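Local coordinates for protein thioesterase (Xanthomonas campestris pv. campestris, PDB 2FUJ) that probably hydrolyses fatty acyl-CoA thioesters and assembles into a tetramer of hotdog-fold subunits, at residues A11-V17 with N76-L82; S91-R97 with S109-V115. All blocks are in the same frame, centred on the assembly; numbering follows the deposited sequence.

Both contacts are antiparallel strand pairings within one five-stranded sheet, whose order is 9-15, 78-87, 91-100, 107-116, 58-68. Contact 1 joins 9-15, one of the two outermost strands within the chain, to 78-87, segments 59 residues apart at their closest ends. Contact 2, later in the chain, is the hairpin of 91-100 and 107-116. Their centres lie about 15 Å apart, and strands 78-87 and 91-100, neighbours in chain and sheet, bridge them: Glu81 OE2 meets Arg97 NE at 2.6 Å in a salt bridge, while Leu82 CB packs 3.9 Å from Ile94 CG2. Residues of both touch helix 30-47, and the two pairings, in series along the chain, build four of the five strands that wrap it.

Contact 1. Residues A11-V17 with N76-L82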
loop_
_atom_site.group_PDB
_atom_site.type_symbol
_atom_site.label_atom_id
_atom_site.label_comp_id
_atom_site.label_asym_id
_atom_site.label_seq_id
_atom_site.Cartn_x
_atom_site.Cartn_y
_atom_site.Cartn_z
ATOM N N ALA A 11 6.233 24.653 -1.511
ATOM C CA ALA A 11 7.330 23.728 -1.283
ATOM C C ALA A 11 7.711 22.925 -2.523
ATOM O O ALA A 11 6.909 22.751 -3.436
ATOM C CB ALA A 11 6.959 22.779 -0.151
ATOM N N ARG A 12 8.951 22.443 -2.537
ATOM C CA ARG A 12 9.482 21.619 -3.616
ATOM C C ARG A 12 10.151 20.476 -2.847
ATOM O O ARG A 12 11.302 20.579 -2.415
ATOM C CB ARG A 12 10.485 22.423 -4.454
ATOM C CG ARG A 12 9.877 23.719 -4.997
ATOM C CD ARG A 12 10.797 24.491 -5.935
ATOM N NE ARG A 12 10.990 23.804 -7.207
ATOM C CZ ARG A 12 12.107 23.174 -7.556
ATOM N NH1 ARG A 12 13.140 23.148 -6.727
ATOM N NH2 ARG A 12 12.190 22.562 -8.734
ATOM N N VAL A 13 9.399 19.392 -2.677
ATOM C CA VAL A 13 9.831 18.233 -1.896
ATOM C C VAL A 13 10.333 17.018 -2.668
ATOM O O VAL A 13 9.596 16.425 -3.453
ATOM C CB VAL A 13 8.668 17.755 -0.982
ATOM C CG1 VAL A 13 9.133 16.630 -0.067
ATOM C CG2 VAL A 13 8.128 18.924 -0.169
ATOM N N PRO A 14 11.597 16.626 -2.451
ATOM C CA PRO A 14 12.108 15.456 -3.165
ATOM C C PRO A 14 11.542 14.214 -2.480
ATOM O O PRO A 14 11.550 14.122 -1.257
ATOM C CB PRO A 14 13.622 15.580 -2.999
ATOM C CG PRO A 14 13.758 16.225 -1.670
ATOM C CD PRO A 14 12.670 17.284 -1.682
ATOM N N ILE A 15 11.039 13.278 -3.273
ATOM C CA ILE A 15 10.462 12.051 -2.744
ATOM C C ILE A 15 11.073 10.871 -3.474
ATOM O O ILE A 15 11.140 10.865 -4.699
ATOM C CB ILE A 15 8.927 12.012 -2.964
ATOM C CG1 ILE A 15 8.251 13.169 -2.223
ATOM C CG2 ILE A 15 8.359 10.677 -2.502
ATOM C CD1 ILE A 15 6.739 13.308 -2.428
ATOM N N SER A 16 11.525 9.877 -2.719
ATOM C CA SER A 16 12.101 8.685 -3.312
ATOM C C SER A 16 10.988 7.737 -3.725
ATOM O O SER A 16 10.060 7.503 -2.959
ATOM C CB SER A 16 12.985 7.954 -2.303
ATOM O OG SER A 16 14.082 8.741 -1.916
ATOM N N VAL A 17 11.083 7.194 -4.931
ATOM C CA VAL A 17 10.093 6.236 -5.402
ATOM C C VAL A 17 10.547 4.860 -4.917
ATOM O O VAL A 17 11.748 4.604 -4.807
ATOM C CB VAL A 17 9.996 6.227 -6.949
ATOM C CG1 VAL A 17 9.169 5.039 -7.427
ATOM C CG2 VAL A 17 9.353 7.508 -7.423
ATOM N N ASN A 76 13.458 6.066 -10.783
ATOM C CA ASN A 76 13.503 7.517 -10.921
ATOM C C ASN A 76 12.753 8.244 -9.805
ATOM O O ASN A 76 11.525 8.215 -9.746
ATOM C CB ASN A 76 12.957 7.925 -12.292
ATOM C CG ASN A 76 13.734 7.287 -13.423
ATOM O OD1 ASN A 76 14.964 7.345 -13.454
ATOM N ND2 ASN A 76 13.025 6.665 -14.354
ATOM N N ASP A 77 13.509 8.884 -8.915
ATOM C CA ASP A 77 12.934 9.632 -7.802
ATOM C C ASP A 77 12.349 10.936 -8.335
ATOM O O ASP A 77 12.773 11.427 -9.379
ATOM C CB ASP A 77 13.997 9.902 -6.737
ATOM C CG ASP A 77 14.590 8.623 -6.179
ATOM O OD1 ASP A 77 13.814 7.669 -5.942
ATOM O OD2 ASP A 77 15.823 8.572 -5.973
ATOM N N ILE A 78 11.393 11.495 -7.603
ATOM C CA ILE A 78 10.685 12.689 -8.048
ATOM C C ILE A 78 10.848 13.924 -7.181
ATOM O O ILE A 78 11.408 13.877 -6.098
ATOM C CB ILE A 78 9.184 12.388 -8.120
ATOM C CG1 ILE A 78 8.705 11.953 -6.726
ATOM C CG2 ILE A 78 8.928 11.298 -9.140
ATOM C CD1 ILE A 78 8.952 10.504 -6.294
ATOM N N LEU A 79 10.333 15.034 -7.693
ATOM C CA LEU A 79 10.351 16.299 -6.988
ATOM C C LEU A 79 8.917 16.792 -6.998
ATOM O O LEU A 79 8.345 17.032 -8.067
ATOM C CB LEU A 79 11.243 17.308 -7.707
ATOM C CG LEU A 79 11.242 18.679 -7.044
ATOM C CD1 LEU A 79 11.875 18.573 -5.663
ATOM C CD2 LEU A 79 12.002 19.651 -7.907
ATOM N N VAL A 80 8.321 16.931 -5.821
ATOM C CA VAL A 80 6.943 17.388 -5.761
ATOM C C VAL A 80 6.872 18.856 -5.414
ATOM O O VAL A 80 7.214 19.277 -4.316
ATOM C CB VAL A 80 6.124 16.581 -4.749
ATOM C CG1 VAL A 80 4.661 16.999 -4.815
ATOM C CG2 VAL A 80 6.252 15.116 -5.055
ATOM N N GLU A 81 6.414 19.620 -6.391
ATOM C CA GLU A 81 6.275 21.054 -6.282
ATOM C C GLU A 81 4.839 21.396 -5.916
ATOM O O GLU A 81 3.907 21.015 -6.617
ATOM C CB GLU A 81 6.654 21.670 -7.624
ATOM C CG GLU A 81 6.556 23.165 -7.709
ATOM C CD GLU A 81 7.077 23.666 -9.038
ATOM O OE1 GLU A 81 8.314 23.679 -9.230
ATOM O OE2 GLU A 81 6.250 24.024 -9.900
ATOM N N LEU A 82 4.674 22.111 -4.809
ATOM C CA LEU A 82 3.356 22.517 -4.343
ATOM C C LEU A 82 3.242 24.041 -4.360
ATOM O O LEU A 82 4.172 24.744 -3.982
ATOM C CB LEU A 82 3.126 22.019 -2.918
ATOM C CG LEU A 82 3.202 20.513 -2.691
ATOM C CD1 LEU A 82 2.942 20.212 -1.225
ATOM C CD2 LEU A 82 2.177 19.807 -3.571
HETATM O O HOH W 1 16.029 7.445 -3.553
#
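Six backbone hydrogen bonds bind strand 11-15 to 78-82, two each for Ala11-Leu82, Val13-Val80 and Ile15-Ile78. The three shortest, at 2.7 Å, are Leu82 N to Ala11 O, Val13 N to Val80 O and Val80 N to Val13 O. The strands run antiparallel at 158°; Arg12-Glu81 and Pro14-Leu79 are non-hydrogen-bonded pairs, suiting proline, which lacks an amide proton. Asp77 OD1 accepts from Val17 N at 3.0 Å, and water 1 joins Asp77 OD2 (2.7 Å) to Ser16 OG (2.9 Å). Asp77 also salt-bridges Arg43 of the second subunit. Arg12 NE makes a weak, salt-bridging hydrogen bond to Glu81 OE1 (3.4 Å); Arg12 also pairs with Glu104, and Glu81 with Arg97. Leu79 CD2 lies over the guanidinium, 3.0 Å from Arg12 NH2. The face of Ala11, Val13, Ile15, Ile78, Val80 and Leu82 is apolar: Ile15 CD1 packs 3.2 Å from Val80 CG2, and Val80 touches helix 30-47; Val17, just past the strand, brings CG2 to Ile78 CD1 (3.2 Å). This chemistry implies a strand at the edge of the chain's own sheet: an apolar face toward the hotdog helix, one where the Arg12-Glu81 pair lies beside Pro14 and Leu79, and an end tied to the second subunit.

Contact 2. Residues S91-R97 with S109-V115; sequences SVTIGHR and SDGNVVV
Build two extended strands as a beta hairpin of the hotdog sheet, antiparallel at 158°, axes 4.5 Å apart. Val92, Ile94, His96, Val113 and Val115 point to one face, Thr93, Asn112 and Val114 to the other. Ser109 (chi1 154°, t) places OG 3.3 Å from NE2 of His96 (chi1 71°, p) in a hydrogen bond. Asp110 CA makes a 3.2 Å CA-H...O contact with His96 O, and its carboxylate bonds Asn67. At Gly111 phi/psi of 133/-153 call for glycine; its N lies over one face of the imidazole. Gly111 O accepts from His96 N at 3.0 Å, and water 2 bridges Gly111 N (3.2 Å) to His96 O (2.8 Å). Asn112 forms a non-hydrogen-bonded pair with Gly95, CA atoms 4.0 Å apart. Val113 pairs with Ile94 (N to Ile94 O 2.9 Å, O from Ile94 N 2.8 Å). Val114 and Thr93 form another non-hydrogen-bonded pair (CA-CA 4.3 Å), Val114 CG2 3.7 Å from Thr93 OG1. The Val115 N-Val92 O and Val92 N-Val115 O bonds are both 2.8 Å; Val115 CG2 packs 3.7 Å from CD1 of Ile94 (m, p). The chemistry implies regular two-bond pairing at the valine end; near Gly111, His96 N-Gly111 O stays direct, with water 2 between Gly111 N and His96 O.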
loop_
_atom_site.group_PDB
_atom_site.type_symbol
_atom_site.label_atom_id
_atom_site.label_comp_id
_atom_site.label_asym_id
_atom_site.label_seq_id
_atom_site.Cartn_x
_atom_site.Cartn_y
_atom_site.Cartn_z
ATOM N N SER A 91 -10.987 27.291 2.628
ATOM C CA SER A 91 -10.230 26.266 1.907
ATOM C C SER A 91 -9.005 26.806 1.190
ATOM O O SER A 91 -8.854 28.009 0.999
ATOM C CB SER A 91 -11.115 25.577 0.868
ATOM O OG SER A 91 -11.391 26.447 -0.225
ATOM N N VAL A 92 -8.123 25.893 0.805
ATOM C CA VAL A 92 -6.929 26.245 0.053
ATOM C C VAL A 92 -6.764 25.166 -1.004
ATOM O O VAL A 92 -6.788 23.969 -0.700
ATOM C CB VAL A 92 -5.654 26.299 0.932
ATOM C CG1 VAL A 92 -4.421 26.539 0.048
ATOM C CG2 VAL A 92 -5.774 27.416 1.948
ATOM N N THR A 93 -6.640 25.590 -2.253
ATOM C CA THR A 93 -6.463 24.646 -3.340
ATOM C C THR A 93 -4.992 24.650 -3.698
ATOM O O THR A 93 -4.473 25.607 -4.270
ATOM C CB THR A 93 -7.303 25.024 -4.559
ATOM O OG1 THR A 93 -8.672 25.146 -4.162
ATOM C CG2 THR A 93 -7.192 23.949 -5.631
ATOM N N ILE A 94 -4.326 23.565 -3.325
ATOM C CA ILE A 94 -2.909 23.412 -3.566
ATOM C C ILE A 94 -2.635 22.738 -4.903
ATOM O O ILE A 94 -2.942 21.563 -5.093
ATOM C CB ILE A 94 -2.266 22.591 -2.430
ATOM C CG1 ILE A 94 -2.463 23.321 -1.102
ATOM C CG2 ILE A 94 -0.782 22.364 -2.712
ATOM C CD1 ILE A 94 -3.841 23.149 -0.474
ATOM N N GLY A 95 -2.054 23.502 -5.825
ATOM C CA GLY A 95 -1.714 22.970 -7.128
ATOM C C GLY A 95 -0.397 22.228 -7.005
ATOM O O GLY A 95 0.378 22.493 -6.083
ATOM N N HIS A 96 -0.132 21.306 -7.923
ATOM C CA HIS A 96 1.106 20.544 -7.856
ATOM C C HIS A 96 1.673 20.195 -9.216
ATOM O O HIS A 96 0.984 20.225 -10.225
ATOM C CB HIS A 96 0.885 19.227 -7.096
ATOM C CG HIS A 96 0.059 18.224 -7.848
ATOM N ND1 HIS A 96 -1.307 18.113 -7.693
ATOM C CD2 HIS A 96 0.405 17.297 -8.773
ATOM C CE1 HIS A 96 -1.764 17.163 -8.490
ATOM N NE2 HIS A 96 -0.747 16.654 -9.156
ATOM N N ARG A 97 2.953 19.848 -9.211
ATOM C CA ARG A 97 3.656 19.409 -10.399
ATOM C C ARG A 97 4.626 18.362 -9.876
ATOM O O ARG A 97 5.462 18.667 -9.033
ATOM C CB ARG A 97 4.447 20.548 -11.047
ATOM C CG ARG A 97 3.598 21.666 -11.615
ATOM C CD ARG A 97 4.387 22.435 -12.679
ATOM N NE ARG A 97 5.709 22.797 -12.181
ATOM C CZ ARG A 97 6.783 22.997 -12.943
ATOM N NH1 ARG A 97 6.714 22.878 -14.262
ATOM N NH2 ARG A 97 7.937 23.309 -12.375
ATOM N N SER A 109 3.016 14.590 -13.609
ATOM C CA SER A 109 1.647 14.917 -13.246
ATOM C C SER A 109 1.450 16.315 -12.691
ATOM O O SER A 109 2.357 16.909 -12.103
ATOM C CB SER A 109 1.140 13.896 -12.217
ATOM O OG SER A 109 0.104 14.415 -11.390
ATOM N N ASP A 110 0.251 16.842 -12.913
ATOM C CA ASP A 110 -0.133 18.135 -12.372
ATOM C C ASP A 110 -1.578 18.002 -11.919
ATOM O O ASP A 110 -2.159 16.924 -12.011
ATOM C CB ASP A 110 0.027 19.290 -13.383
ATOM C CG ASP A 110 -0.656 19.033 -14.716
ATOM O OD1 ASP A 110 -1.679 18.318 -14.775
ATOM O OD2 ASP A 110 -0.165 19.587 -15.726
ATOM N N GLY A 111 -2.146 19.092 -11.424
ATOM C CA GLY A 111 -3.506 19.066 -10.925
ATOM C C GLY A 111 -3.492 19.763 -9.578
ATOM O O GLY A 111 -2.643 20.617 -9.334
ATOM N N ASN A 112 -4.417 19.410 -8.694
ATOM C CA ASN A 112 -4.454 20.038 -7.383
ATOM C C ASN A 112 -5.163 19.193 -6.337
ATOM O O ASN A 112 -5.738 18.149 -6.647
ATOM C CB ASN A 112 -5.159 21.393 -7.462
ATOM C CG ASN A 112 -6.588 21.268 -7.938
ATOM O OD1 ASN A 112 -6.896 21.580 -9.086
ATOM N ND2 ASN A 112 -7.467 20.794 -7.065
ATOM N N VAL A 113 -5.096 19.668 -5.101
ATOM C CA VAL A 113 -5.750 19.041 -3.964
ATOM C C VAL A 113 -6.436 20.169 -3.196
ATOM O O VAL A 113 -5.817 21.195 -2.893
ATOM C CB VAL A 113 -4.741 18.350 -3.028
ATOM C CG1 VAL A 113 -5.470 17.782 -1.819
ATOM C CG2 VAL A 113 -4.008 17.250 -3.770
ATOM N N VAL A 114 -7.715 19.990 -2.892
ATOM C CA VAL A 114 -8.454 21.007 -2.163
ATOM C C VAL A 114 -8.486 20.645 -0.692
ATOM O O VAL A 114 -8.952 19.573 -0.322
ATOM C CB VAL A 114 -9.899 21.132 -2.683
ATOM C CG1 VAL A 114 -10.673 22.105 -1.820
ATOM C CG2 VAL A 114 -9.890 21.601 -4.129
ATOM N N VAL A 115 -7.970 21.545 0.135
ATOM C CA VAL A 115 -7.925 21.339 1.570
ATOM C C VAL A 115 -8.859 22.308 2.281
ATOM O O VAL A 115 -8.948 23.475 1.911
ATOM C CB VAL A 115 -6.501 21.559 2.113
ATOM C CG1 VAL A 115 -6.506 21.490 3.628
ATOM C CG2 VAL A 115 -5.563 20.520 1.521
HETATM O O HOH W 2 -0.773 21.963 -11.503
#